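Local coordinates for LPXTG cell wall surface protein (PDB 4IGB), which is a peptidoglycan-linked surface protein of Streptococcus gordonii, probably an adhesin, here represented by its N-terminal N1 and N2 domains, at residues I199-A204 and E277-V282; L109-V114 and F150-V155; Q82-E87 and K168-D173; H117-A122 and N205-T210; F271-T276 and A281-Y286. All coordinates share one frame; numbering follows the deposited sequence.

Contact 1: residues I199-A204 and E277-V282; sequences IDAIDA and ETCSAV. With NA (sodium ion), chain M.
The sodium-bearing loop I199-A204 runs nearly antiparallel over E277-V282 in the N-terminal domain, tied at one end by D203 and E277 and packed on A201 and C279 in the middle. D200 OD2 binds the sodium ion at 2.7 Å, and a water bound to the ion at 2.5 Å lies almost opposite it; D198 and the carbonyl O of T248 also belong to the site. D200 takes no part in the packing, which falls to its neighbours. The methyl CB of A201 presses on C279 CB at 3.5 Å, with C279 SG 3.8 Å from the same methyl, and I199 CD1 makes a looser approach to A281 CB. At the far end the backbone N-H of E277 reaches D203 OD2 (2.9 Å, N-H...O 157°), arriving on the anti side of the carboxylate and 30° out of its plane. The other oxygen, D203 OD1, accepts the backbone N of N205, forming an Asx turn, and that of L207. These amide donors would probably help to stabilise a negative charge on D203, even though D203 OD2 lies 4.3 Å from E277 OE1; the two carboxylates stand almost perpendicular. E277 OE1 also has a weak hydrogen bond from N205 ND2. Backbone bonds join A201 to E209 and A281 to I152 of strand 149-153, and C279 and A281 both touch Y273 on strand 268-274, so the metal loop packs beside the turn that links strands 268-274 and 280-287.

Contact 2: residues L109-V114 and F150-V155; sequences LNFNKV and FEIGNV
L109 and F150 approach from opposite directions, with a leucine methyl set over the centre of the ring face. The methyl CD2 of L109 sits 3.8 Å from the centroid of the F150 ring, only 6° off its normal, a CH-pi contact in which all six ring carbons are nearly equidistant from the methyl. Two torsions set this up: L109 carries CG anti to its backbone N (chi1 -166°), which sends the branch across the gap, and F150 tucks CG between backbone N and carbonyl carbon (chi1 55°). One step along, F111 and I152 meet differently. Here CG1 of I152 lies at the ring edge, near the plane, 4.4 Å from F111 CZ. The F111 ring is also met edge-to-face by F138 and F139 from strand 135-142, while V176 on strand 170-182 touches both L109 and F111. On the outer side of the same strand, N110 ND2 donates to N112 OD1 (2.9 Å) from above the carbonyl plane, and N112 with K113 forms a classic beta bulge opposite D175. Leucine, isoleucine and phenylalanine side chains meeting between strands 103-118 and 149-153, which belong to different sheets, form part of the hydrophobic core, as in a beta sandwich.

Contact 3: residues Q82-E87 and K168-D173; sequences QDQVFE and KAFWID
The backbone O of F170 accepts a hydrogen bond from N154 ND2, while the edge of its ring faces the carbonyl O of Q82. In that second contact Q82 O lies in the ring plane, 3.5 Å from F170 CE1, so a partly negative oxygen meets the rim of the ring, where the aromatic C-H groups are slightly positive; a mild electrostatic attraction is likely. The amide end of Q84 comes near the neighbouring ring carbon, F170 CZ, its plane turned 80° against the ring. Q84 reaches that far because its chain is extended beyond CG, and F170 points its ring toward the Q82-E87 segment with CG anti to the carbonyl carbon (chi1 -60°). The contact is small, burying 96 Å² in all, and its outer end is exposed at Q82. Beside it, D83 OD1 accepts the backbone N of Y118, which ties the start of the Q82-E87 segment to the strand lying between the two. F170 also meets the Y118 ring edge-to-face, and W171 next to it stacks on H117. Strand 103-118 runs between strands 84-100 and 170-182 in the eight-stranded sheet, pairing with each, so F170 reaches past a whole strand. M128 of helix 122-129 touches both F170 and Q84, so the helix closes over this end of the sheet.

Contact 4: residues H117-A122 and N205-T210; sequences HYLNTA and NNLKET
L119 is the first residue of H117-A122 to reach the loop N205-T210, and it does most of the touching through one methyl. Its CD2 lies 3.6 Å from L207 CD1, the side chains crossing at a slant, and 3.9 Å from N205 ND2, where the two side chains run about at right angles. N120 follows as a turn residue whose backbone N sits 3.4 Å above the plane of the Y118 ring, offset toward its rim. T121 then directs CG2 at N205 OD1, a loose approach of 4.2 Å, while its OG1 points off to the side, where it caps helix 122-129 as the N-cap residue and bonds the backbone N of A124. Further along the loop, T210 OG1 donates to K208 O at 2.9 Å, from well above the carbonyl plane. E209 turns inward, taking the backbone N of D200 and of A201 on OE1. Both L119 and L207 also lie against W171 of strand 170-182, which makes a small apolar patch at the sheet end. The join between the segments thus rests on van der Waals packing near the surface, whereas the polar groups beside it spend their bonds on capping the helix and on holding the loop.

Contact 5: residues F271-T276 and A281-Y286; sequences FGYSST and AVFGLY. With SO4 (sulfate ion), chain J.
Y273 leans unusually close on A281: its CE1 is 3.4 Å from A281 CB, and its OH is 3.4 Å from A281 N yet makes no hydrogen bond there, because the angle is poor. The hydroxyl instead bonds E209 OE2, which holds the far end of the side chain in place. CG of Y273 stands anti to the backbone N (chi1 176°), carrying the ring out from strand 268-274 toward strand 280-287. A281 CB meets that ring obliquely. Nearer the root of the side chain, Y273 CD1 lies at the edge of the F283 ring, near its plane, 4.0 Å from F283 CZ. F271 adds a further ring, with centroids 5.8 Å apart and planes 42° from that of F283, an oblique pairing. I152 of strand 149-153 packs against F271, Y273 and F283 alike. Y286, farther along, points its OH at a sulfate probably taken up from the crystallisation liquor; the modelled separation is doubtfully short. Strands 268-274 and 280-287 lie in different sheets, joined by a short connection, and facing each other through side chains they form a beta-arch in the aromatic core of the N-terminal domain's beta sandwich.

How the contacts relate
From the N terminus, contact 3 opens at Q82 and closes at K168-D173, with contact 2 (109-114 to 150-155) nested inside it. Contact 4 opens at H117, between the ends of contact 2, and closes only at N205-T210, so it crosses both contacts 2 and 3. Contact 1 starts at I199, just before contact 4 closes, and crosses that one too, ending on strand 280-287. Contact 5 closes a much shorter loop, from F271, onto the same strand, sharing A281 and V282 with contact 1. Contacts 2 and 5 bridge the two sheets of the sandwich; contacts 1, 3 and 4 tie loops and strand ends together.

Contact 1: residues I199-A204 and E277-V282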
# COMPACT_ATOMS: atom_id res chain seq x y z
N ILE B 199 -9.18 14.98 4.53
CA ILE B 199 -8.58 15.51 5.74
C ILE B 199 -8.94 16.99 5.84
O ILE B 199 -8.23 17.84 5.28
CB ILE B 199 -7.05 15.38 5.72
CG1 ILE B 199 -6.66 13.93 5.42
CG2 ILE B 199 -6.45 15.91 7.05
CD1 ILE B 199 -7.39 12.93 6.28
N ASP B 200 -10.02 17.31 6.56
CA ASP B 200 -10.66 18.62 6.43
C ASP B 200 -11.40 19.12 7.65
O ASP B 200 -12.01 20.18 7.60
CB ASP B 200 -11.61 18.61 5.22
CG ASP B 200 -13.00 18.07 5.57
OD1 ASP B 200 -13.10 17.23 6.48
OD2 ASP B 200 -14.00 18.47 4.94
N ALA B 201 -11.34 18.38 8.76
CA ALA B 201 -12.08 18.81 9.94
C ALA B 201 -11.26 19.77 10.79
O ALA B 201 -10.08 19.55 11.03
CB ALA B 201 -12.53 17.61 10.78
N ILE B 202 -11.92 20.83 11.24
CA ILE B 202 -11.34 21.79 12.16
C ILE B 202 -12.43 22.21 13.13
O ILE B 202 -13.54 22.55 12.71
CB ILE B 202 -10.79 23.02 11.40
CG1 ILE B 202 -9.77 22.58 10.35
CG2 ILE B 202 -10.20 24.05 12.37
CD1 ILE B 202 -9.05 23.72 9.65
N ASP B 203 -12.15 22.18 14.43
CA ASP B 203 -13.17 22.55 15.41
C ASP B 203 -12.88 23.91 16.04
O ASP B 203 -11.92 24.58 15.67
CB ASP B 203 -13.37 21.46 16.47
CG ASP B 203 -12.17 21.28 17.39
OD1 ASP B 203 -11.24 22.12 17.35
OD2 ASP B 203 -12.16 20.29 18.17
N ALA B 204 -13.71 24.32 17.00
CA ALA B 204 -13.50 25.60 17.69
C ALA B 204 -12.42 25.53 18.77
O ALA B 204 -12.14 26.54 19.42
CB ALA B 204 -14.81 26.12 18.27
N GLU B 277 -12.38 17.43 18.20
CA GLU B 277 -13.28 16.99 19.26
C GLU B 277 -14.26 15.99 18.69
O GLU B 277 -14.86 15.21 19.42
CB GLU B 277 -14.06 18.17 19.84
CG GLU B 277 -14.98 18.81 18.82
CD GLU B 277 -15.79 19.98 19.38
OE1 GLU B 277 -15.68 20.28 20.58
OE2 GLU B 277 -16.54 20.58 18.58
N THR B 278 -14.44 16.01 17.37
CA THR B 278 -15.30 15.01 16.73
C THR B 278 -15.09 14.90 15.22
O THR B 278 -15.69 15.64 14.45
CB THR B 278 -16.82 15.22 17.06
OG1 THR B 278 -17.59 14.21 16.40
CG2 THR B 278 -17.31 16.61 16.62
N CYS B 279 -14.26 13.95 14.80
CA CYS B 279 -14.14 13.65 13.38
C CYS B 279 -13.51 12.29 13.19
O CYS B 279 -12.99 11.69 14.13
CB CYS B 279 -13.33 14.71 12.63
SG CYS B 279 -11.53 14.69 12.94
N SER B 280 -13.59 11.78 11.97
CA SER B 280 -12.96 10.51 11.66
C SER B 280 -12.61 10.51 10.19
O SER B 280 -13.09 11.36 9.42
CB SER B 280 -13.90 9.35 12.00
OG SER B 280 -15.03 9.36 11.14
N ALA B 281 -11.77 9.56 9.80
CA ALA B 281 -11.39 9.40 8.41
C ALA B 281 -11.44 7.93 8.02
O ALA B 281 -11.37 7.04 8.88
CB ALA B 281 -9.99 9.97 8.16
N VAL B 282 -11.55 7.69 6.73
CA VAL B 282 -11.78 6.35 6.22
C VAL B 282 -10.58 5.95 5.38
O VAL B 282 -10.08 6.76 4.59
CB VAL B 282 -13.08 6.28 5.38
CG1 VAL B 282 -13.31 4.89 4.83
CG2 VAL B 282 -14.27 6.72 6.21
NA NA M . -15.80 16.72 4.09
O HOH W 1 -17.13 14.93 3.07

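Contact 2: residues L109-V114 and F150-V155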
# COMPACT_ATOMS: atom_id res chain seq x y z
N LEU B 109 -3.06 -5.03 10.85
CA LEU B 109 -3.27 -3.66 11.28
C LEU B 109 -3.07 -3.61 12.79
O LEU B 109 -3.88 -4.11 13.56
CB LEU B 109 -4.68 -3.18 10.91
CG LEU B 109 -4.91 -1.68 11.01
CD1 LEU B 109 -4.03 -0.98 10.01
CD2 LEU B 109 -6.38 -1.33 10.77
N ASN B 110 -1.96 -3.02 13.21
CA ASN B 110 -1.65 -2.93 14.62
C ASN B 110 -1.75 -1.51 15.15
O ASN B 110 -1.12 -0.58 14.62
CB ASN B 110 -0.26 -3.53 14.91
CG ASN B 110 -0.06 -3.79 16.39
OD1 ASN B 110 -0.69 -4.68 16.97
ND2 ASN B 110 0.80 -3.00 17.03
N PHE B 111 -2.58 -1.33 16.17
CA PHE B 111 -2.61 -0.08 16.91
C PHE B 111 -1.50 -0.14 17.94
O PHE B 111 -1.61 -0.83 18.94
CB PHE B 111 -3.98 0.16 17.56
CG PHE B 111 -5.03 0.56 16.58
CD1 PHE B 111 -5.63 -0.39 15.76
CD2 PHE B 111 -5.40 1.89 16.44
CE1 PHE B 111 -6.59 -0.02 14.83
CE2 PHE B 111 -6.36 2.27 15.49
CZ PHE B 111 -6.96 1.30 14.70
N ASN B 112 -0.42 0.58 17.66
CA ASN B 112 0.73 0.59 18.56
C ASN B 112 0.39 1.38 19.80
O ASN B 112 0.83 1.04 20.90
CB ASN B 112 1.92 1.21 17.85
CG ASN B 112 2.22 0.52 16.53
OD1 ASN B 112 2.40 -0.70 16.49
ND2 ASN B 112 2.22 1.29 15.44
N LYS B 113 -0.39 2.43 19.61
CA LYS B 113 -0.77 3.29 20.71
C LYS B 113 -1.94 4.17 20.28
O LYS B 113 -1.99 4.67 19.15
CB LYS B 113 0.41 4.18 21.16
CG LYS B 113 0.06 5.10 22.31
CD LYS B 113 1.23 6.02 22.69
CE LYS B 113 2.32 5.23 23.41
NZ LYS B 113 3.57 6.05 23.59
N VAL B 114 -2.88 4.34 21.19
CA VAL B 114 -3.91 5.36 21.03
C VAL B 114 -3.86 6.21 22.28
O VAL B 114 -3.92 5.69 23.40
CB VAL B 114 -5.32 4.76 20.83
CG1 VAL B 114 -6.40 5.88 20.76
CG2 VAL B 114 -5.35 3.86 19.59
N PHE B 150 -11.62 0.78 6.56
CA PHE B 150 -11.78 0.96 7.99
C PHE B 150 -11.78 2.45 8.34
O PHE B 150 -11.32 3.29 7.56
CB PHE B 150 -10.71 0.19 8.78
CG PHE B 150 -9.29 0.53 8.40
CD1 PHE B 150 -8.64 1.60 8.98
CD2 PHE B 150 -8.61 -0.26 7.48
CE1 PHE B 150 -7.32 1.90 8.65
CE2 PHE B 150 -7.29 0.04 7.13
CZ PHE B 150 -6.64 1.12 7.73
N GLU B 151 -12.30 2.76 9.52
CA GLU B 151 -12.45 4.14 9.95
C GLU B 151 -11.75 4.37 11.27
O GLU B 151 -11.93 3.61 12.20
CB GLU B 151 -13.94 4.44 10.11
CG GLU B 151 -14.28 5.81 10.66
CD GLU B 151 -15.75 6.14 10.47
OE1 GLU B 151 -16.43 5.35 9.76
OE2 GLU B 151 -16.23 7.16 11.02
N ILE B 152 -10.93 5.42 11.35
CA ILE B 152 -10.29 5.80 12.60
C ILE B 152 -10.78 7.19 12.98
O ILE B 152 -10.85 8.08 12.13
CB ILE B 152 -8.76 5.81 12.47
CG1 ILE B 152 -8.26 4.45 11.99
CG2 ILE B 152 -8.13 6.16 13.79
CD1 ILE B 152 -6.81 4.43 11.60
N GLY B 153 -11.14 7.37 14.25
CA GLY B 153 -11.71 8.64 14.67
C GLY B 153 -12.50 8.50 15.97
O GLY B 153 -12.65 7.39 16.49
N ASN B 154 -13.00 9.62 16.48
CA ASN B 154 -13.68 9.64 17.78
C ASN B 154 -15.15 10.03 17.68
O ASN B 154 -15.76 10.51 18.64
CB ASN B 154 -12.96 10.59 18.74
CG ASN B 154 -13.04 12.03 18.28
OD1 ASN B 154 -13.41 12.32 17.14
ND2 ASN B 154 -12.68 12.95 19.17
N VAL B 155 -15.72 9.84 16.50
CA VAL B 155 -17.15 10.02 16.35
C VAL B 155 -17.85 8.70 16.67
O VAL B 155 -17.67 7.72 15.95
CB VAL B 155 -17.53 10.43 14.92
CG1 VAL B 155 -19.01 10.70 14.85
CG2 VAL B 155 -16.73 11.66 14.50

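Contact 3: residues Q82-E87 and K168-D173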
# COMPACT_ATOMS: atom_id res chain seq x y z
N GLN B 82 -7.95 13.88 32.44
CA GLN B 82 -6.64 14.16 31.90
C GLN B 82 -6.35 13.18 30.78
O GLN B 82 -7.13 12.27 30.52
CB GLN B 82 -5.58 14.03 33.00
CG GLN B 82 -5.50 12.64 33.61
CD GLN B 82 -4.67 12.62 34.87
OE1 GLN B 82 -4.54 13.64 35.56
NE2 GLN B 82 -4.09 11.47 35.19
N ASP B 83 -5.22 13.38 30.11
CA ASP B 83 -4.86 12.51 29.00
C ASP B 83 -4.77 11.07 29.48
O ASP B 83 -4.34 10.81 30.61
CB ASP B 83 -3.54 12.95 28.38
CG ASP B 83 -3.65 14.31 27.72
OD1 ASP B 83 -4.77 14.85 27.67
OD2 ASP B 83 -2.61 14.83 27.24
N GLN B 84 -5.20 10.14 28.64
CA GLN B 84 -5.08 8.73 28.97
C GLN B 84 -4.49 7.96 27.80
O GLN B 84 -4.95 8.08 26.67
CB GLN B 84 -6.43 8.16 29.42
CG GLN B 84 -6.96 8.85 30.68
CD GLN B 84 -8.30 8.33 31.14
OE1 GLN B 84 -9.11 9.08 31.68
NE2 GLN B 84 -8.54 7.04 30.94
N VAL B 85 -3.46 7.17 28.09
CA VAL B 85 -2.67 6.48 27.07
C VAL B 85 -2.97 4.98 27.07
O VAL B 85 -2.94 4.33 28.11
CB VAL B 85 -1.17 6.66 27.33
CG1 VAL B 85 -0.36 5.91 26.29
CG2 VAL B 85 -0.81 8.14 27.33
N PHE B 86 -3.24 4.45 25.88
CA PHE B 86 -3.53 3.03 25.73
C PHE B 86 -2.51 2.42 24.77
O PHE B 86 -2.56 2.63 23.54
CB PHE B 86 -4.98 2.84 25.25
CG PHE B 86 -6.01 3.46 26.16
CD1 PHE B 86 -6.34 4.79 26.04
CD2 PHE B 86 -6.59 2.72 27.18
CE1 PHE B 86 -7.27 5.37 26.90
CE2 PHE B 86 -7.51 3.30 28.06
CZ PHE B 86 -7.85 4.63 27.91
N GLU B 87 -1.55 1.70 25.35
CA GLU B 87 -0.49 1.00 24.62
C GLU B 87 -1.02 -0.27 23.99
O GLU B 87 -1.77 -1.02 24.63
CB GLU B 87 0.67 0.64 25.56
CG GLU B 87 1.39 1.86 26.12
CD GLU B 87 2.45 1.53 27.18
OE1 GLU B 87 3.21 2.46 27.51
OE2 GLU B 87 2.53 0.38 27.69
N LYS B 168 -17.18 14.24 22.24
CA LYS B 168 -16.43 15.47 22.42
C LYS B 168 -15.82 15.56 23.80
O LYS B 168 -15.78 16.64 24.39
CB LYS B 168 -17.33 16.69 22.18
CG LYS B 168 -17.93 16.74 20.79
CD LYS B 168 -19.02 17.81 20.72
CE LYS B 168 -19.69 17.83 19.36
NZ LYS B 168 -20.84 18.77 19.35
N ALA B 169 -15.34 14.43 24.31
CA ALA B 169 -14.66 14.39 25.61
C ALA B 169 -13.14 14.35 25.47
O ALA B 169 -12.41 14.98 26.25
CB ALA B 169 -15.15 13.21 26.42
N PHE B 170 -12.65 13.59 24.50
CA PHE B 170 -11.21 13.52 24.22
C PHE B 170 -11.02 13.59 22.71
O PHE B 170 -11.82 13.02 21.97
CB PHE B 170 -10.60 12.19 24.68
CG PHE B 170 -10.73 11.89 26.15
CD1 PHE B 170 -9.67 12.09 27.01
CD2 PHE B 170 -11.90 11.36 26.65
CE1 PHE B 170 -9.78 11.81 28.34
CE2 PHE B 170 -12.02 11.07 27.99
CZ PHE B 170 -10.95 11.30 28.84
N TRP B 171 -9.96 14.24 22.25
CA TRP B 171 -9.53 14.01 20.87
C TRP B 171 -8.52 12.87 20.91
O TRP B 171 -7.93 12.59 21.96
CB TRP B 171 -8.99 15.27 20.18
CG TRP B 171 -7.80 15.95 20.83
CD1 TRP B 171 -7.82 16.82 21.87
CD2 TRP B 171 -6.41 15.84 20.43
NE1 TRP B 171 -6.54 17.27 22.16
CE2 TRP B 171 -5.67 16.67 21.29
CE3 TRP B 171 -5.74 15.12 19.44
CZ2 TRP B 171 -4.28 16.79 21.20
CZ3 TRP B 171 -4.37 15.24 19.34
CH2 TRP B 171 -3.65 16.07 20.21
N ILE B 172 -8.33 12.19 19.78
CA ILE B 172 -7.50 11.00 19.78
C ILE B 172 -6.29 11.14 18.86
O ILE B 172 -6.30 11.92 17.90
CB ILE B 172 -8.30 9.74 19.39
CG1 ILE B 172 -8.66 9.78 17.89
CG2 ILE B 172 -9.54 9.60 20.28
CD1 ILE B 172 -9.46 8.57 17.41
N ASP B 173 -5.26 10.36 19.18
CA ASP B 173 -4.08 10.24 18.36
C ASP B 173 -3.78 8.75 18.27
O ASP B 173 -3.39 8.13 19.25
CB ASP B 173 -2.91 11.01 18.99
CG ASP B 173 -1.61 10.88 18.18
OD1 ASP B 173 -0.62 11.53 18.56
OD2 ASP B 173 -1.58 10.14 17.18

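Contact 4: residues H117-A122 and N205-T210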
# COMPACT_ATOMS: atom_id res chain seq x y z
N HIS B 117 -6.62 12.55 24.37
CA HIS B 117 -6.31 13.87 24.90
C HIS B 117 -7.57 14.52 25.46
O HIS B 117 -8.49 14.89 24.72
CB HIS B 117 -5.72 14.77 23.80
CG HIS B 117 -4.35 14.35 23.35
ND1 HIS B 117 -3.19 14.85 23.92
CD2 HIS B 117 -3.95 13.46 22.41
CE1 HIS B 117 -2.15 14.29 23.34
NE2 HIS B 117 -2.58 13.44 22.42
N TYR B 118 -7.62 14.64 26.78
CA TYR B 118 -8.76 15.27 27.45
C TYR B 118 -8.98 16.70 26.93
O TYR B 118 -8.04 17.50 26.85
CB TYR B 118 -8.55 15.26 28.96
CG TYR B 118 -9.76 15.70 29.75
CD1 TYR B 118 -10.95 14.96 29.69
CD2 TYR B 118 -9.73 16.84 30.54
CE1 TYR B 118 -12.07 15.35 30.41
CE2 TYR B 118 -10.85 17.23 31.27
CZ TYR B 118 -12.01 16.48 31.19
OH TYR B 118 -13.12 16.86 31.90
N LEU B 119 -10.22 17.02 26.57
CA LEU B 119 -10.52 18.30 25.95
C LEU B 119 -10.69 19.47 26.93
O LEU B 119 -10.71 20.62 26.52
CB LEU B 119 -11.77 18.19 25.07
CG LEU B 119 -11.55 17.64 23.66
CD1 LEU B 119 -12.88 17.26 23.05
CD2 LEU B 119 -10.82 18.66 22.80
N ASN B 120 -10.82 19.18 28.22
CA ASN B 120 -10.92 20.25 29.21
C ASN B 120 -11.99 21.30 28.88
O ASN B 120 -11.72 22.49 28.82
CB ASN B 120 -9.56 20.94 29.39
CG ASN B 120 -8.70 20.26 30.41
OD1 ASN B 120 -7.66 19.67 30.09
ND2 ASN B 120 -9.13 20.32 31.67
N THR B 121 -13.20 20.82 28.65
CA THR B 121 -14.32 21.71 28.38
C THR B 121 -15.48 21.26 29.24
O THR B 121 -15.44 20.19 29.84
CB THR B 121 -14.74 21.63 26.91
OG1 THR B 121 -15.09 20.28 26.59
CG2 THR B 121 -13.61 22.09 26.01
N ALA B 122 -16.52 22.08 29.30
CA ALA B 122 -17.72 21.71 30.03
C ALA B 122 -18.29 20.41 29.45
O ALA B 122 -18.68 19.52 30.19
CB ALA B 122 -18.76 22.83 29.99
N ASN B 205 -11.82 24.36 18.97
CA ASN B 205 -10.69 24.25 19.89
C ASN B 205 -9.41 24.51 19.10
O ASN B 205 -8.30 24.36 19.61
CB ASN B 205 -10.62 22.86 20.52
CG ASN B 205 -11.96 22.40 21.08
OD1 ASN B 205 -12.48 23.00 22.02
ND2 ASN B 205 -12.52 21.34 20.50
N ASN B 206 -9.61 24.90 17.84
CA ASN B 206 -8.55 24.98 16.84
C ASN B 206 -7.72 23.70 16.73
O ASN B 206 -6.53 23.74 16.40
CB ASN B 206 -7.65 26.19 17.07
CG ASN B 206 -7.04 26.70 15.77
OD1 ASN B 206 -7.68 26.68 14.72
ND2 ASN B 206 -5.78 27.13 15.84
N LEU B 207 -8.35 22.57 17.03
CA LEU B 207 -7.77 21.28 16.70
C LEU B 207 -8.00 21.06 15.22
O LEU B 207 -8.98 21.53 14.66
CB LEU B 207 -8.42 20.17 17.50
CG LEU B 207 -8.15 20.23 19.00
CD1 LEU B 207 -9.02 19.23 19.74
CD2 LEU B 207 -6.67 19.98 19.23
N LYS B 208 -7.10 20.33 14.58
CA LYS B 208 -7.22 20.10 13.15
C LYS B 208 -6.98 18.64 12.84
O LYS B 208 -6.04 18.03 13.34
CB LYS B 208 -6.20 20.96 12.40
CG LYS B 208 -6.32 22.45 12.72
CD LYS B 208 -5.06 23.21 12.32
CE LYS B 208 -5.23 24.71 12.57
NZ LYS B 208 -3.95 25.46 12.40
N GLU B 209 -7.84 18.08 12.01
CA GLU B 209 -7.70 16.71 11.56
C GLU B 209 -6.35 16.51 10.88
O GLU B 209 -5.99 17.25 9.96
CB GLU B 209 -8.82 16.38 10.58
CG GLU B 209 -8.81 14.93 10.13
CD GLU B 209 -10.03 14.58 9.31
OE1 GLU B 209 -10.70 15.51 8.81
OE2 GLU B 209 -10.33 13.37 9.19
N THR B 210 -5.62 15.50 11.33
CA THR B 210 -4.25 15.28 10.88
C THR B 210 -3.98 13.81 10.58
O THR B 210 -4.29 12.94 11.40
CB THR B 210 -3.27 15.71 11.97
OG1 THR B 210 -3.52 17.07 12.35
CG2 THR B 210 -1.82 15.56 11.51

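Contact 5: residues F271-T276 and A281-Y286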
# COMPACT_ATOMS: atom_id res chain seq x y z
N PHE B 271 1.66 4.75 10.15
CA PHE B 271 0.97 6.03 10.01
C PHE B 271 0.29 6.39 11.31
O PHE B 271 0.34 5.64 12.29
CB PHE B 271 -0.06 5.99 8.87
CG PHE B 271 -1.22 5.05 9.13
CD1 PHE B 271 -1.10 3.69 8.90
CD2 PHE B 271 -2.44 5.53 9.61
CE1 PHE B 271 -2.17 2.82 9.13
CE2 PHE B 271 -3.51 4.67 9.84
CZ PHE B 271 -3.38 3.31 9.60
N GLY B 272 -0.34 7.55 11.32
CA GLY B 272 -1.04 8.00 12.50
C GLY B 272 -2.19 8.87 12.04
O GLY B 272 -2.25 9.27 10.88
N TYR B 273 -3.12 9.13 12.95
CA TYR B 273 -4.25 9.98 12.66
C TYR B 273 -4.61 10.67 13.95
O TYR B 273 -4.67 10.02 15.00
CB TYR B 273 -5.45 9.15 12.20
CG TYR B 273 -6.72 9.96 11.98
CD1 TYR B 273 -6.93 10.66 10.79
CD2 TYR B 273 -7.71 10.02 12.96
CE1 TYR B 273 -8.09 11.40 10.59
CE2 TYR B 273 -8.88 10.75 12.76
CZ TYR B 273 -9.06 11.44 11.57
OH TYR B 273 -10.22 12.17 11.37
N SER B 274 -4.85 11.97 13.90
CA SER B 274 -5.38 12.64 15.09
C SER B 274 -6.64 13.43 14.73
O SER B 274 -6.76 13.96 13.62
CB SER B 274 -4.33 13.52 15.79
OG SER B 274 -3.95 14.62 15.00
N SER B 275 -7.57 13.47 15.67
CA SER B 275 -8.91 14.00 15.42
C SER B 275 -9.09 15.38 16.02
O SER B 275 -8.24 15.89 16.74
CB SER B 275 -9.98 13.08 16.00
OG SER B 275 -10.02 13.17 17.43
N THR B 276 -10.24 15.97 15.72
CA THR B 276 -10.73 17.13 16.44
C THR B 276 -11.59 16.58 17.58
O THR B 276 -11.54 15.38 17.88
CB THR B 276 -11.59 17.98 15.52
OG1 THR B 276 -12.72 17.22 15.11
CG2 THR B 276 -10.79 18.36 14.27
N ALA B 281 -11.77 9.56 9.80
CA ALA B 281 -11.39 9.40 8.41
C ALA B 281 -11.44 7.93 8.02
O ALA B 281 -11.37 7.04 8.88
CB ALA B 281 -9.99 9.97 8.16
N VAL B 282 -11.55 7.69 6.73
CA VAL B 282 -11.78 6.35 6.22
C VAL B 282 -10.58 5.95 5.38
O VAL B 282 -10.08 6.76 4.59
CB VAL B 282 -13.08 6.28 5.38
CG1 VAL B 282 -13.31 4.89 4.83
CG2 VAL B 282 -14.27 6.72 6.21
N PHE B 283 -10.12 4.72 5.55
CA PHE B 283 -8.92 4.26 4.88
C PHE B 283 -9.11 2.89 4.24
O PHE B 283 -9.76 2.01 4.81
CB PHE B 283 -7.77 4.14 5.87
CG PHE B 283 -7.49 5.39 6.63
CD1 PHE B 283 -6.60 6.33 6.15
CD2 PHE B 283 -8.12 5.62 7.84
CE1 PHE B 283 -6.34 7.49 6.86
CE2 PHE B 283 -7.87 6.77 8.57
CZ PHE B 283 -6.97 7.71 8.07
N GLY B 284 -8.49 2.71 3.09
CA GLY B 284 -8.30 1.38 2.53
C GLY B 284 -6.82 1.09 2.44
O GLY B 284 -6.00 1.94 2.78
N LEU B 285 -6.45 -0.10 2.00
CA LEU B 285 -5.05 -0.38 1.73
C LEU B 285 -4.93 -0.78 0.27
O LEU B 285 -5.80 -1.46 -0.26
CB LEU B 285 -4.50 -1.47 2.64
CG LEU B 285 -4.60 -1.24 4.15
CD1 LEU B 285 -4.06 -2.47 4.87
CD2 LEU B 285 -3.81 -0.01 4.55
N TYR B 286 -3.86 -0.35 -0.38
CA TYR B 286 -3.76 -0.51 -1.82
C TYR B 286 -2.38 -1.01 -2.24
O TYR B 286 -1.42 -0.99 -1.46
CB TYR B 286 -4.00 0.82 -2.52
CG TYR B 286 -5.23 1.59 -2.10
CD1 TYR B 286 -6.37 1.61 -2.91
CD2 TYR B 286 -5.25 2.34 -0.93
CE1 TYR B 286 -7.50 2.32 -2.54
CE2 TYR B 286 -6.38 3.07 -0.56
CZ TYR B 286 -7.50 3.05 -1.36
OH TYR B 286 -8.61 3.77 -1.00
S SO4 J . -11.15 4.33 -3.52
O1 SO4 J . -11.23 5.73 -3.91
O2 SO4 J . -10.63 4.24 -2.17
O3 SO4 J . -10.27 3.63 -4.45
O4 SO4 J . -12.49 3.73 -3.53